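PDB 3IQ1: DPS family protein from Vibrio cholerae O1 biovar El Tor, which probably binds ferric iron and oxidises metal ions, as a Dps-family member of the ferritin-like superfamily that assembles from twelve subunits. Local coordinates for residues B[21-24]-B[25-28]; B[72-76]-B[77-81]. All blocks are in the same frame, centred on the assembly; numbering follows the deposited sequence.

Contact 1: residues B[21-24]-B[25-28]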
loop_
_atom_site.group_PDB
_atom_site.type_symbol
_atom_site.label_atom_id
_atom_site.label_comp_id
_atom_site.label_asym_id
_atom_site.label_seq_id
_atom_site.Cartn_x
_atom_site.Cartn_y
_atom_site.Cartn_z
ATOM N N ASN B 21 -35.282 -23.129 -2.831
ATOM C CA ASN B 21 -35.365 -24.283 -1.915
ATOM C C ASN B 21 -34.089 -25.157 -1.960
ATOM O O ASN B 21 -33.510 -25.514 -0.892
ATOM C CB ASN B 21 -36.555 -25.149 -2.253
ATOM C CG ASN B 21 -37.893 -24.492 -1.969
ATOM O OD1 ASN B 21 -37.969 -23.498 -1.255
ATOM N ND2 ASN B 21 -38.987 -25.090 -2.511
ATOM N N ALA B 22 -33.614 -25.434 -3.165
ATOM C CA ALA B 22 -32.407 -26.244 -3.347
ATOM C C ALA B 22 -31.161 -25.491 -2.853
ATOM O O ALA B 22 -30.278 -26.095 -2.203
ATOM C CB ALA B 22 -32.203 -26.601 -4.823
ATOM N N LEU B 23 -31.116 -24.178 -3.138
ATOM C CA LEU B 23 -30.059 -23.343 -2.639
ATOM C C LEU B 23 -30.019 -23.286 -1.089
ATOM O O LEU B 23 -28.955 -23.207 -0.487
ATOM C CB LEU B 23 -30.089 -21.957 -3.240
ATOM C CG LEU B 23 -29.747 -21.849 -4.762
ATOM C CD1 LEU B 23 -30.204 -20.503 -5.282
ATOM C CD2 LEU B 23 -28.237 -22.060 -5.019
ATOM N N ASN B 24 -31.174 -23.249 -0.467
ATOM C CA ASN B 24 -31.260 -23.261 0.968
ATOM C C ASN B 24 -30.755 -24.564 1.524
ATOM O O ASN B 24 -30.064 -24.563 2.567
ATOM C CB ASN B 24 -32.709 -23.037 1.436
ATOM C CG ASN B 24 -32.970 -21.659 1.871
ATOM O OD1 ASN B 24 -34.061 -21.082 1.569
ATOM N ND2 ASN B 24 -32.024 -21.089 2.601
ATOM N N ASN B 25 -31.042 -25.688 0.866
ATOM C CA ASN B 25 -30.464 -26.979 1.355
ATOM C C ASN B 25 -28.953 -26.975 1.210
ATOM O O ASN B 25 -28.211 -27.458 2.041
ATOM C CB ASN B 25 -31.094 -28.177 0.659
ATOM C CG ASN B 25 -32.502 -28.414 1.104
ATOM O OD1 ASN B 25 -32.905 -28.065 2.247
ATOM N ND2 ASN B 25 -33.284 -29.077 0.225
ATOM N N LEU B 26 -28.479 -26.374 0.133
ATOM C CA LEU B 26 -27.041 -26.218 -0.049
ATOM C C LEU B 26 -26.424 -25.381 1.071
ATOM O O LEU B 26 -25.369 -25.718 1.589
ATOM C CB LEU B 26 -26.725 -25.625 -1.404
ATOM C CG LEU B 26 -25.244 -25.436 -1.800
ATOM C CD1 LEU B 26 -24.498 -26.732 -1.935
ATOM C CD2 LEU B 26 -25.177 -24.622 -3.083
ATOM N N LEU B 27 -27.050 -24.257 1.380
ATOM C CA LEU B 27 -26.615 -23.341 2.446
ATOM C C LEU B 27 -26.525 -24.075 3.777
ATOM O O LEU B 27 -25.552 -23.905 4.498
ATOM C CB LEU B 27 -27.585 -22.154 2.508
ATOM C CG LEU B 27 -27.361 -21.168 3.643
ATOM C CD1 LEU B 27 -25.971 -20.566 3.584
ATOM C CD2 LEU B 27 -28.418 -20.093 3.600
ATOM N N ALA B 28 -27.509 -24.911 4.081
ATOM C CA ALA B 28 -27.461 -25.757 5.287
ATOM C C ALA B 28 -26.228 -26.635 5.357
ATOM O O ALA B 28 -25.579 -26.725 6.401
ATOM C CB ALA B 28 -28.714 -26.607 5.378
HETATM O O HOH W 1 -34.854 -26.043 1.469
#
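N25 N donates to N21 O at 3.0 Å, the first of four successive i to i+4 bonds that join 21-24 to 25-28. L26 on A22, L27 on L23 and A28 on N24 follow in the same pattern, the L27 N to L23 O bond measuring 2.9 Å. A water lies within hydrogen-bonding distance of N21 O, its oxygen 2.8 Å away, and stands near N25 OD1 as well, where any bond would be weak. Asparagine suits that place because its short amide can lean back along the helix: with CG beside the backbone N (chi1 -72°), the amide lies near the N21 carbonyl, N25 ND2 standing 3.7 Å from N21 O. The N21 side chain itself turns the other way along the chain, OD1 bonding to Q17.

This turn belongs to helix 13-43, the first helix of the ferritin-like four-helix bundle, and its residue types follow the faces they meet. L23 and L26 look into the bundle, touching only loosely through their CD2 atoms at 4.4 Å, and both also touch M140 of helix 134-158. L26 CB rests 3.4 Å from L23 O, and beyond it CG lies anti to the backbone N (chi1 -178°), the torsion that carries the end of the leucine to L117, Q120 and Q121 of helix 103-131. The small side chain of A22 allows close approach to I124 of the same helix. N24 and L27 run side by side in the same direction; L27 continues onto I67 and Y88, while A28 fits against Y88 and A91 of the short helix 85-91.

Contact 2: residues B[72-76]-B[77-81]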
loop_
_atom_site.group_PDB
_atom_site.type_symbol
_atom_site.label_atom_id
_atom_site.label_comp_id
_atom_site.label_asym_id
_atom_site.label_seq_id
_atom_site.Cartn_x
_atom_site.Cartn_y
_atom_site.Cartn_z
ATOM N N GLU B 72 -27.274 -14.359 -0.226
ATOM C CA GLU B 72 -27.634 -13.189 -1.073
ATOM C C GLU B 72 -28.336 -13.651 -2.367
ATOM O O GLU B 72 -29.265 -12.985 -2.834
ATOM C CB GLU B 72 -26.424 -12.378 -1.443
ATOM C CG GLU B 72 -25.809 -11.660 -0.357
ATOM C CD GLU B 72 -24.735 -10.743 -0.874
ATOM O OE1 GLU B 72 -24.063 -11.059 -1.929
ATOM O OE2 GLU B 72 -24.578 -9.728 -0.197
ATOM N N ARG B 73 -27.898 -14.754 -2.952
ATOM C CA ARG B 73 -28.575 -15.286 -4.161
ATOM C C ARG B 73 -30.021 -15.690 -3.829
ATOM O O ARG B 73 -30.916 -15.447 -4.587
ATOM C CB ARG B 73 -27.814 -16.474 -4.784
ATOM C CG ARG B 73 -28.334 -16.931 -6.119
ATOM C CD ARG B 73 -28.222 -15.875 -7.219
ATOM N NE ARG B 73 -29.081 -16.170 -8.346
ATOM C CZ ARG B 73 -29.423 -15.279 -9.268
ATOM N NH1 ARG B 73 -28.868 -14.067 -9.240
ATOM N NH2 ARG B 73 -30.248 -15.605 -10.253
ATOM N N ILE B 74 -30.232 -16.332 -2.684
ATOM C CA ILE B 74 -31.569 -16.707 -2.226
ATOM C C ILE B 74 -32.442 -15.472 -2.072
ATOM O O ILE B 74 -33.595 -15.423 -2.551
ATOM C CB ILE B 74 -31.491 -17.547 -0.932
ATOM C CG1 ILE B 74 -30.835 -18.921 -1.234
ATOM C CG2 ILE B 74 -32.895 -17.672 -0.281
ATOM C CD1 ILE B 74 -30.303 -19.698 0.018
ATOM N N LEU B 75 -31.895 -14.437 -1.446
ATOM C CA LEU B 75 -32.625 -13.161 -1.288
ATOM C C LEU B 75 -32.936 -12.547 -2.676
ATOM O O LEU B 75 -33.976 -11.942 -2.878
ATOM C CB LEU B 75 -31.771 -12.192 -0.446
ATOM C CG LEU B 75 -31.671 -12.535 1.041
ATOM C CD1 LEU B 75 -30.414 -11.887 1.667
ATOM C CD2 LEU B 75 -32.967 -12.130 1.733
ATOM N N THR B 76 -32.004 -12.687 -3.598
ATOM C CA THR B 76 -32.079 -12.134 -4.935
ATOM C C THR B 76 -33.223 -12.788 -5.705
ATOM O O THR B 76 -33.892 -12.115 -6.476
ATOM C CB THR B 76 -30.708 -12.263 -5.651
ATOM O OG1 THR B 76 -29.748 -11.376 -4.996
ATOM C CG2 THR B 76 -30.765 -11.839 -7.087
ATOM N N LEU B 77 -33.499 -14.036 -5.383
ATOM C CA LEU B 77 -34.605 -14.812 -5.944
ATOM C C LEU B 77 -35.928 -14.567 -5.200
ATOM O O LEU B 77 -36.903 -15.271 -5.444
ATOM C CB LEU B 77 -34.271 -16.323 -5.988
ATOM C CG LEU B 77 -33.154 -16.714 -6.976
ATOM C CD1 LEU B 77 -32.744 -18.162 -6.637
ATOM C CD2 LEU B 77 -33.603 -16.563 -8.411
ATOM N N SER B 78 -35.949 -13.566 -4.312
ATOM C CA SER B 78 -37.134 -13.217 -3.475
ATOM C C SER B 78 -37.561 -14.382 -2.609
ATOM O O SER B 78 -38.740 -14.653 -2.447
ATOM C CB SER B 78 -38.293 -12.685 -4.317
ATOM O OG SER B 78 -37.907 -11.480 -4.942
ATOM N N ALA B 79 -36.585 -15.053 -2.047
ATOM C CA ALA B 79 -36.826 -16.128 -1.131
ATOM C C ALA B 79 -36.123 -15.849 0.207
ATOM O O ALA B 79 -35.295 -14.951 0.321
ATOM C CB ALA B 79 -36.379 -17.505 -1.785
ATOM N N ARG B 80 -36.460 -16.658 1.220
ATOM C CA ARG B 80 -35.927 -16.497 2.560
ATOM C C ARG B 80 -34.720 -17.397 2.821
ATOM O O ARG B 80 -34.882 -18.593 2.805
ATOM C CB ARG B 80 -37.045 -16.933 3.539
ATOM C CG ARG B 80 -36.658 -16.934 5.009
ATOM C CD ARG B 80 -37.823 -17.424 5.840
ATOM N NE ARG B 80 -37.588 -17.448 7.285
ATOM C CZ ARG B 80 -36.877 -18.372 7.933
ATOM N NH1 ARG B 80 -36.240 -19.349 7.303
ATOM N NH2 ARG B 80 -36.742 -18.269 9.254
ATOM N N PRO B 81 -33.548 -16.832 3.096
ATOM C CA PRO B 81 -32.443 -17.744 3.435
ATOM C C PRO B 81 -32.607 -18.297 4.845
ATOM O O PRO B 81 -32.882 -17.526 5.767
ATOM C CB PRO B 81 -31.229 -16.859 3.479
ATOM C CG PRO B 81 -31.763 -15.452 3.529
ATOM C CD PRO B 81 -33.166 -15.427 3.135
HETATM O O HOH W 2 -36.485 -11.495 -7.275
#
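A Schellman motif closes the C-terminal end of helix 49-76, with S78 as its C-prime residue. The two bonds that define it are A79 N to I74 O, 3.1 Å, and S78 N to L75 O, 2.9 Å; S78 reaches its acceptor from well above the carbonyl plane. The positive phi of S78 (59°) turns the chain back, and its small side chain can point away, OG sharing a water with T76 O. L77 still makes a helical bond to R73 O and adds a weak one to I74 O.

Apolar residues wrap this reversal. I74 CG2, anti to its own nitrogen, lies under the returning backbone of the loop, 3.5 Å from P81 N, and also meets A79 CB at 3.8 Å, where the short alanine side chain meets the isoleucine branch. L75 and P81 cross at about a right angle, L75 CD2 touching the ring at CD, 3.6 Å away. Proline stiffens the exit from the turn and presents its CG and CD to the leucine. L77 bends inward to L23 of helix 13-43, its CD2 reaching R73 NH2 at 3.9 Å.

The long R73 chain bends at chi2 (63°), and its guanidinium is fixed by D133 and T136 of the same chain and by E148 of a second subunit. T76 OG1 donates to E72 O at 2.7 Å; T76 N bonds the same oxygen from the opposite face of its plane, so two bonds grip one carbonyl, and the OG1 bond gives the hydroxyl of the buried T76 a partner within the helix. R80 reaches D99 of a third subunit. The helix end thus has its last carbonyls paired by backbone N-H groups and water, while the charges of R73 and R80 are probably balanced by carboxylates that include those of neighbouring subunits.

How the contacts relate
From the N terminus, contact 1 comes first, a regular turn within helix 13-43; contact 2 follows at the end of the next helix, 49-76, where the chain leaves for helix 85-91. Both are local, joining adjoining segments of one continuous stretch, so neither spans a long loop; they stand in series, neither nested nor crossed. Their centres are about 11 Å apart, and they touch, L23 CD1 lying 3.7 Å from L77 CD1, while N24 packs on the I74 side chain and the backbone around R80 and P81. The first helix of the bundle is thereby packed against the end of the second and the beginning of its connection. Contact 1 stays within its subunit, whereas contact 2 also meets two neighbouring subunits.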